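Local coordinates for bartonella effector protein (Bep) substrate of VirB T4SS (Bartonella sp. AR 15-3, PDB 4M16) that probably transfers AMP from ATP to tyrosine or threonine residues of target proteins, this piece being its N-terminal Fic domain, at residues Y79-L83 with Q94-M98; H164-E168 with D179-V183. Where two conformers were deposited one is given. Residue numbers count along the deposited sequence, not the author numbering.

Two contacts, each closed across ten intervening residues, illustrate how a mainly helical Fic domain holds its connecting loops. Following the chain from the N terminus, contact 1 (79-83 with 94-98) comes after helix 59-70 and closes the loop that holds the small antiparallel hairpin 85-86/92-93. The chain then runs through helices 110-126 and 135-152 and enters a degenerate Fic signature, which starts at H153 and ends at H164, the first residue of contact 2 (164-168 with 179-183). The two lie in series on opposite sides of the chain's centre, nearest atoms about 12 Å apart. The first joins the ends of the hairpin loop; the second packs an interhelical loop on the preceding helix.

Contact 1 (Y79-L83 with Q94-M98)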
ATOM      1  N   TYR A  79     -10.536  -5.969  -3.465  1.00 20.16           N
ATOM      2  CA  TYR A  79     -11.519  -5.080  -4.034  1.00 21.25           C
ATOM      3  C   TYR A  79     -11.097  -3.679  -3.673  1.00 20.88           C
ATOM      4  O   TYR A  79     -10.623  -3.445  -2.577  1.00 21.78           O
ATOM      5  CB  TYR A  79     -12.947  -5.328  -3.441  1.00 22.06           C
ATOM      6  CG  TYR A  79     -13.643  -6.607  -3.954  1.00 24.19           C
ATOM      7  CD1 TYR A  79     -13.272  -7.853  -3.488  1.00 24.84           C
ATOM      8  CD2 TYR A  79     -14.680  -6.530  -4.870  1.00 26.27           C
ATOM      9  CE1 TYR A  79     -13.893  -9.005  -3.932  1.00 26.60           C
ATOM     10  CE2 TYR A  79     -15.311  -7.680  -5.335  1.00 28.06           C
ATOM     11  CZ  TYR A  79     -14.912  -8.908  -4.845  1.00 27.82           C
ATOM     12  OH  TYR A  79     -15.499 -10.035  -5.304  1.00 30.28           O
ATOM     13  N   THR A  80     -11.287  -2.724  -4.584  1.00 20.62           N
ATOM     14  CA  THR A  80     -10.941  -1.329  -4.277  1.00 20.29           C
ATOM     15  C   THR A  80     -12.137  -0.598  -3.667  1.00 20.86           C
ATOM     16  O   THR A  80     -13.321  -0.915  -3.936  1.00 20.93           O
ATOM     17  CB  THR A  80     -10.373  -0.625  -5.503  1.00 19.91           C
ATOM     18  OG1 THR A  80     -11.318  -0.708  -6.596  1.00 21.55           O
ATOM     19  CG2 THR A  80      -9.069  -1.288  -5.901  1.00 20.12           C
ATOM     20  N   ARG A  81     -11.814   0.332  -2.783  1.00 20.20           N
ATOM     21  CA  ARG A  81     -12.809   0.974  -1.929  1.00 20.01           C
ATOM     22  C   ARG A  81     -13.771   1.937  -2.635  1.00 21.69           C
ATOM     23  O   ARG A  81     -14.784   2.284  -2.046  1.00 24.88           O
ATOM     24  CB  ARG A  81     -12.126   1.653  -0.712  1.00 18.71           C
ATOM     25  CG  ARG A  81     -11.321   2.910  -1.029  1.00 17.66           C
ATOM     26  CD  ARG A  81     -10.725   3.563   0.196  1.00 16.26           C
ATOM     27  NE  ARG A  81      -9.690   4.496  -0.247  1.00 15.41           N
ATOM     28  CZ  ARG A  81      -9.884   5.730  -0.690  1.00 15.03           C
ATOM     29  NH1 ARG A  81     -11.083   6.299  -0.666  1.00 15.79           N
ATOM     30  NH2 ARG A  81      -8.826   6.446  -1.113  1.00 14.41           N
ATOM     31  N   ASP A  82     -13.507   2.304  -3.880  1.00 22.76           N
ATOM     32  CA  ASP A  82     -14.452   3.100  -4.662  1.00 24.71           C
ATOM     33  C   ASP A  82     -15.761   2.357  -4.960  1.00 25.43           C
ATOM     34  O   ASP A  82     -16.811   2.985  -5.145  1.00 25.06           O
ATOM     35  CB  ASP A  82     -13.843   3.521  -5.991  1.00 25.36           C
ATOM     36  CG  ASP A  82     -13.214   2.383  -6.743  1.00 26.02           C
ATOM     37  OD1 ASP A  82     -12.384   1.638  -6.165  1.00 26.80           O
ATOM     38  OD2 ASP A  82     -13.495   2.247  -7.942  1.00 28.30           O
ATOM     39  N   LEU A  83     -15.691   1.033  -5.017  1.00 24.39           N
ATOM     40  CA  LEU A  83     -16.843   0.256  -5.425  1.00 27.43           C
ATOM     41  C   LEU A  83     -17.694  -0.043  -4.190  1.00 25.38           C
ATOM     42  O   LEU A  83     -17.188  -0.313  -3.121  1.00 25.88           O
ATOM     43  CB  LEU A  83     -16.389  -1.032  -6.109  1.00 29.08           C
ATOM     44  CG  LEU A  83     -15.681  -0.801  -7.475  1.00 32.62           C
ATOM     45  CD1 LEU A  83     -15.088  -2.109  -7.960  1.00 35.25           C
ATOM     46  CD2 LEU A  83     -16.614  -0.229  -8.542  1.00 33.53           C
ATOM     47  N   GLN A  94     -19.170   1.263   1.699  1.00 22.70           N
ATOM     48  CA  GLN A  94     -18.492   2.180   0.831  1.00 24.43           C
ATOM     49  C   GLN A  94     -17.552   3.053   1.621  1.00 23.41           C
ATOM     50  O   GLN A  94     -17.756   3.280   2.793  1.00 22.68           O
ATOM     51  CB  GLN A  94     -19.487   3.048   0.080  1.00 27.70           C
ATOM     52  CG  GLN A  94     -18.779   3.685  -1.093  1.00 31.37           C
ATOM     53  CD  GLN A  94     -19.761   4.118  -2.120  1.00 34.65           C
ATOM     54  OE1 GLN A  94     -20.933   4.469  -1.777  1.00 39.17           O
ATOM     55  NE2 GLN A  94     -19.361   3.991  -3.391  1.00 34.59           N
ATOM     56  N   MET A  95     -16.458   3.460   0.994  1.00 22.56           N
ATOM     57  CA  MET A  95     -15.525   4.354   1.654  1.00 22.67           C
ATOM     58  C   MET A  95     -14.943   5.342   0.670  1.00 20.30           C
ATOM     59  O   MET A  95     -13.795   5.217   0.303  1.00 19.80           O
ATOM     60  CB  MET A  95     -14.430   3.543   2.333  1.00 23.64           C
ATOM     61  CG  MET A  95     -13.474   4.353   3.192  1.00 26.15           C
ATOM     62  SD  MET A  95     -14.332   4.801   4.699  1.00 31.09           S
ATOM     63  CE  MET A  95     -12.981   5.063   5.833  1.00 27.32           C
ATOM     64  N   SER A  96     -15.737   6.292   0.221  1.00 20.16           N
ATOM     65  CA  SER A  96     -15.227   7.263  -0.803  1.00 21.66           C
ATOM     66  C   SER A  96     -14.072   8.153  -0.273  1.00 21.15           C
ATOM     67  O   SER A  96     -13.144   8.523  -1.008  1.00 20.22           O
ATOM     68  CB  SER A  96     -16.374   8.114  -1.394  1.00 22.51           C
ATOM     69  OG  SER A  96     -17.308   7.242  -2.030  1.00 24.49           O
ATOM     70  N   MET A  97     -14.144   8.534   0.994  1.00 21.48           N
ATOM     71  CA  MET A  97     -13.188   9.466   1.572  1.00 22.18           C
ATOM     72  C   MET A  97     -12.411   8.840   2.727  1.00 21.14           C
ATOM     73  O   MET A  97     -12.989   8.200   3.603  1.00 19.06           O
ATOM     74  CB  MET A  97     -13.918  10.750   2.044  1.00 24.62           C
ATOM     75  CG  MET A  97     -14.414  11.587   0.889  1.00 27.51           C
ATOM     76  SD  MET A  97     -14.927  13.227   1.366  1.00 32.96           S
ATOM     77  CE  MET A  97     -16.411  12.778   2.235  1.00 32.92           C
ATOM     78  N   MET A  98     -11.098   9.010   2.670  1.00 20.72           N
ATOM     79  CA  MET A  98     -10.169   8.552   3.699  0.50 20.98           C
ATOM     80  C   MET A  98      -9.084   9.604   3.877  1.00 20.99           C
ATOM     81  O   MET A  98      -8.657  10.258   2.928  1.00 20.09           O
ATOM     82  CB  MET A  98      -9.538   7.230   3.284  0.50 21.47           C
ATOM     83  CG  MET A  98     -10.561   6.141   3.051  0.50 22.34           C
ATOM     84  SD  MET A  98      -9.852   4.473   3.096  0.50 23.96           S
ATOM     85  CE  MET A  98      -9.602   4.210   4.856  0.50 23.15           C
TER
HETATM   86  O   HOH W   1     -16.363   0.597  -0.575  1.00 27.37           O
HETATM   87  O   HOH W   2     -16.346   6.042  -4.005  1.00 35.04           O
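A single arginine can hold several loops at once when its partners are backbone carbonyls, and R81 is a good example. It loses by far the most surface in this contact. R81 belongs to the type I turn T80-L83, which closes through L83 N to T80 O, and its side chain extends toward 94-98. There R81 NH1 donates to M95 O at 3.1 Å along a nearly straight path and, more weakly, to S96 O, also at 3.1 Å; both oxygens lie near the guanidinium plane. M98, directed back at the arginine, places CG over one face of that group and brings SD to 3.2 Å from R81 CD. Q94 turns its tip inward so that Q94 NE2 donates to D82 O at 3.3 Å. Two waters bridge the backbones: one lies 2.7 Å from R81 O, 2.8 Å from L83 O and, weakly bonded, 3.3 Å from M95 N; the other lies 3.3 Å from D82 O and 2.5 Å from S96 OG. Beyond the two segments, R81 NE bonds to H153 O at the start of the degenerate Fic signature, and NH2 to A108 O. The hairpin enclosed here is consistent with the flap of Fic proteins. The guanidinium N-H groups are met by main-chain carbonyls, so the bonding depends on the path of the backbone and couples the hairpin's base to the signature loop.

Contact 2 (H164-E168 with D179-V183); sequences HIFFE and DFSVV. With EDO (1,2-ethanediol), chain B.
H164 lays its imidazole over the face of the F180 ring in an offset stack, with centroids 4.3 Å apart, planes inclined by 20° and H164 CD2 3.7 Å from F180 CD1. Both are m in chi1 and point toward the opposite segment. Segment 164-168 is regular helix, so H164 and E168 stand one turn apart and meet F180 and D179, with CA atoms 6.6 and 6.3 Å apart. E168 (m, t) accepts F180 N on OE2 at 2.9 Å, near that ring's edge, where F167 CB lies 4.1 Å from F180 CE2. Within 179-183, D179 OD1 receives S181 N at 3.0 Å in an Asx turn and S181 OG at 2.7 Å, before the 3-10 turn 180-182. E168 OE2 and D179 OD1, like charges 3.8 Å apart, thus each have donors of their own. A 1,2-ethanediol, probably from the crystallisation liquor, bonds through O1 to E168 OE1 (3.1 Å) and O2 to E168 OE2 (3.0 Å). F180 also meets F146 and I214. Aromatic packing here seats the loop leading to helix 185-197 on the helix carrying the second half of the degenerate Fic signature, H164 standing where the canonical motif ends in arginine.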
ATOM      1  N   HIS A 164       4.195  -2.057   0.033  1.00 15.93           N
ATOM      2  CA  HIS A 164       5.539  -2.478   0.355  1.00 16.28           C
ATOM      3  C   HIS A 164       5.956  -3.721  -0.440  1.00 15.94           C
ATOM      4  O   HIS A 164       7.019  -3.727  -1.047  1.00 15.08           O
ATOM      5  CB  HIS A 164       5.765  -2.712   1.842  1.00 18.21           C
ATOM      6  CG  HIS A 164       5.564  -1.493   2.656  1.00 19.39           C
ATOM      7  ND1 HIS A 164       5.261  -1.533   3.995  1.00 21.22           N
ATOM      8  CD2 HIS A 164       5.516  -0.192   2.295  1.00 20.48           C
ATOM      9  CE1 HIS A 164       5.090  -0.304   4.437  1.00 21.57           C
ATOM     10  NE2 HIS A 164       5.236   0.525   3.428  1.00 20.72           N
ATOM     11  N   ILE A 165       5.176  -4.789  -0.388  1.00 16.40           N
ATOM     12  CA  ILE A 165       5.574  -6.020  -1.088  1.00 16.86           C
ATOM     13  C   ILE A 165       5.564  -5.798  -2.608  1.00 15.78           C
ATOM     14  O   ILE A 165       6.402  -6.314  -3.319  1.00 16.00           O
ATOM     15  CB  ILE A 165       4.729  -7.261  -0.648  1.00 17.96           C
ATOM     16  CG1 ILE A 165       5.203  -8.526  -1.334  1.00 19.51           C
ATOM     17  CG2 ILE A 165       3.237  -7.070  -0.868  1.00 17.88           C
ATOM     18  CD1 ILE A 165       6.604  -8.920  -0.899  1.00 20.75           C
ATOM     19  N   PHE A 166       4.610  -5.038  -3.101  1.00 14.86           N
ATOM     20  CA  PHE A 166       4.526  -4.711  -4.539  1.00 14.83           C
ATOM     21  C   PHE A 166       5.838  -4.073  -4.981  1.00 15.05           C
ATOM     22  O   PHE A 166       6.417  -4.496  -5.987  1.00 14.28           O
ATOM     23  CB  PHE A 166       3.357  -3.778  -4.846  1.00 15.07           C
ATOM     24  CG  PHE A 166       3.204  -3.405  -6.300  1.00 15.13           C
ATOM     25  CD1 PHE A 166       3.951  -2.379  -6.837  1.00 15.19           C
ATOM     26  CD2 PHE A 166       2.247  -4.021  -7.107  1.00 16.47           C
ATOM     27  CE1 PHE A 166       3.788  -1.994  -8.154  1.00 15.61           C
ATOM     28  CE2 PHE A 166       2.057  -3.626  -8.431  1.00 16.85           C
ATOM     29  CZ  PHE A 166       2.843  -2.617  -8.958  1.00 16.99           C
ATOM     30  N   PHE A 167       6.313  -3.083  -4.215  1.00 13.99           N
ATOM     31  CA  PHE A 167       7.517  -2.395  -4.609  1.00 14.69           C
ATOM     32  C   PHE A 167       8.804  -3.221  -4.394  1.00 15.25           C
ATOM     33  O   PHE A 167       9.767  -3.063  -5.112  1.00 16.42           O
ATOM     34  CB  PHE A 167       7.603  -1.008  -3.952  1.00 14.39           C
ATOM     35  CG  PHE A 167       6.930   0.028  -4.784  1.00 14.66           C
ATOM     36  CD1 PHE A 167       5.553   0.190  -4.717  1.00 15.03           C
ATOM     37  CD2 PHE A 167       7.638   0.788  -5.679  1.00 14.81           C
ATOM     38  CE1 PHE A 167       4.901   1.109  -5.519  1.00 14.97           C
ATOM     39  CE2 PHE A 167       7.000   1.743  -6.474  1.00 14.83           C
ATOM     40  CZ  PHE A 167       5.624   1.876  -6.427  1.00 14.96           C
ATOM     41  N   GLU A 168       8.786  -4.127  -3.440  1.00 16.74           N
ATOM     42  CA  GLU A 168       9.924  -5.020  -3.221  1.00 18.31           C
ATOM     43  C   GLU A 168      10.043  -5.999  -4.422  1.00 18.23           C
ATOM     44  O   GLU A 168      11.147  -6.250  -4.919  1.00 17.47           O
ATOM     45  CB  GLU A 168       9.791  -5.730  -1.857  1.00 20.14           C
ATOM     46  CG  GLU A 168       9.915  -4.766  -0.670  1.00 21.80           C
ATOM     47  CD  GLU A 168       9.727  -5.419   0.708  1.00 25.74           C
ATOM     48  OE1 GLU A 168       8.988  -6.409   0.801  1.00 29.90           O
ATOM     49  OE2 GLU A 168      10.274  -4.922   1.707  1.00 25.64           O
ATOM     50  N   ASP A 179      13.965  -3.047   0.591  1.00 24.12           N
ATOM     51  CA  ASP A 179      13.589  -3.792   1.777  1.00 22.32           C
ATOM     52  C   ASP A 179      13.052  -2.879   2.864  1.00 21.73           C
ATOM     53  O   ASP A 179      13.788  -2.317   3.647  1.00 21.79           O
ATOM     54  CB  ASP A 179      14.760  -4.576   2.275  1.00 24.62           C
ATOM     55  CG  ASP A 179      14.441  -5.413   3.481  1.00 24.89           C
ATOM     56  OD1 ASP A 179      13.281  -5.441   3.978  1.00 23.30           O
ATOM     57  OD2 ASP A 179      15.391  -6.055   3.921  1.00 26.09           O
ATOM     58  N   PHE A 180      11.735  -2.795   2.933  1.00 21.18           N
ATOM     59  CA  PHE A 180      11.100  -1.899   3.870  1.00 20.80           C
ATOM     60  C   PHE A 180      11.379  -2.272   5.340  1.00 23.68           C
ATOM     61  O   PHE A 180      11.355  -1.377   6.186  1.00 25.58           O
ATOM     62  CB  PHE A 180       9.612  -1.795   3.591  1.00 20.76           C
ATOM     63  CG  PHE A 180       9.287  -1.015   2.321  1.00 19.31           C
ATOM     64  CD1 PHE A 180       9.164   0.361   2.382  1.00 19.48           C
ATOM     65  CD2 PHE A 180       9.213  -1.630   1.091  1.00 18.63           C
ATOM     66  CE1 PHE A 180       8.914   1.132   1.248  1.00 19.14           C
ATOM     67  CE2 PHE A 180       8.965  -0.872  -0.051  1.00 19.87           C
ATOM     68  CZ  PHE A 180       8.815   0.519   0.034  1.00 19.77           C
ATOM     69  N   SER A 181      11.709  -3.538   5.621  1.00 24.03           N
ATOM     70  CA  SER A 181      12.012  -3.992   6.996  1.00 24.91           C
ATOM     71  C   SER A 181      13.319  -3.435   7.586  1.00 25.70           C
ATOM     72  O   SER A 181      13.583  -3.617   8.767  1.00 26.99           O
ATOM     73  CB  SER A 181      12.041  -5.521   7.063  1.00 25.94           C
ATOM     74  OG  SER A 181      13.279  -6.027   6.585  1.00 27.17           O
ATOM     75  N   VAL A 182      14.142  -2.786   6.764  1.00 25.64           N
ATOM     76  CA  VAL A 182      15.394  -2.139   7.185  1.00 27.67           C
ATOM     77  C   VAL A 182      15.176  -0.941   8.123  1.00 27.60           C
ATOM     78  O   VAL A 182      16.065  -0.581   8.863  1.00 28.10           O
ATOM     79  CB  VAL A 182      16.199  -1.660   5.940  1.00 29.57           C
ATOM     80  CG1 VAL A 182      17.352  -0.727   6.321  1.00 33.57           C
ATOM     81  CG2 VAL A 182      16.738  -2.855   5.180  1.00 31.97           C
ATOM     82  N   VAL A 183      14.010  -0.296   8.049  1.00 25.94           N
ATOM     83  CA  VAL A 183      13.722   0.894   8.871  1.00 26.62           C
ATOM     84  C   VAL A 183      12.481   0.664   9.679  1.00 25.02           C
ATOM     85  O   VAL A 183      11.793  -0.318   9.445  1.00 25.84           O
ATOM     86  CB  VAL A 183      13.508   2.148   7.991  1.00 26.21           C
ATOM     87  CG1 VAL A 183      14.819   2.545   7.304  1.00 27.26           C
ATOM     88  CG2 VAL A 183      12.409   1.897   6.979  1.00 24.26           C
TER
HETATM   89  C1  EDO B 301       7.114  -6.956   4.032  1.00 31.19           C
HETATM   90  O1  EDO B 301       6.754  -6.182   2.878  1.00 30.64           O
HETATM   91  C2  EDO B 301       7.991  -6.142   5.001  1.00 32.70           C
HETATM   92  O2  EDO B 301       9.063  -5.439   4.364  1.00 34.61           O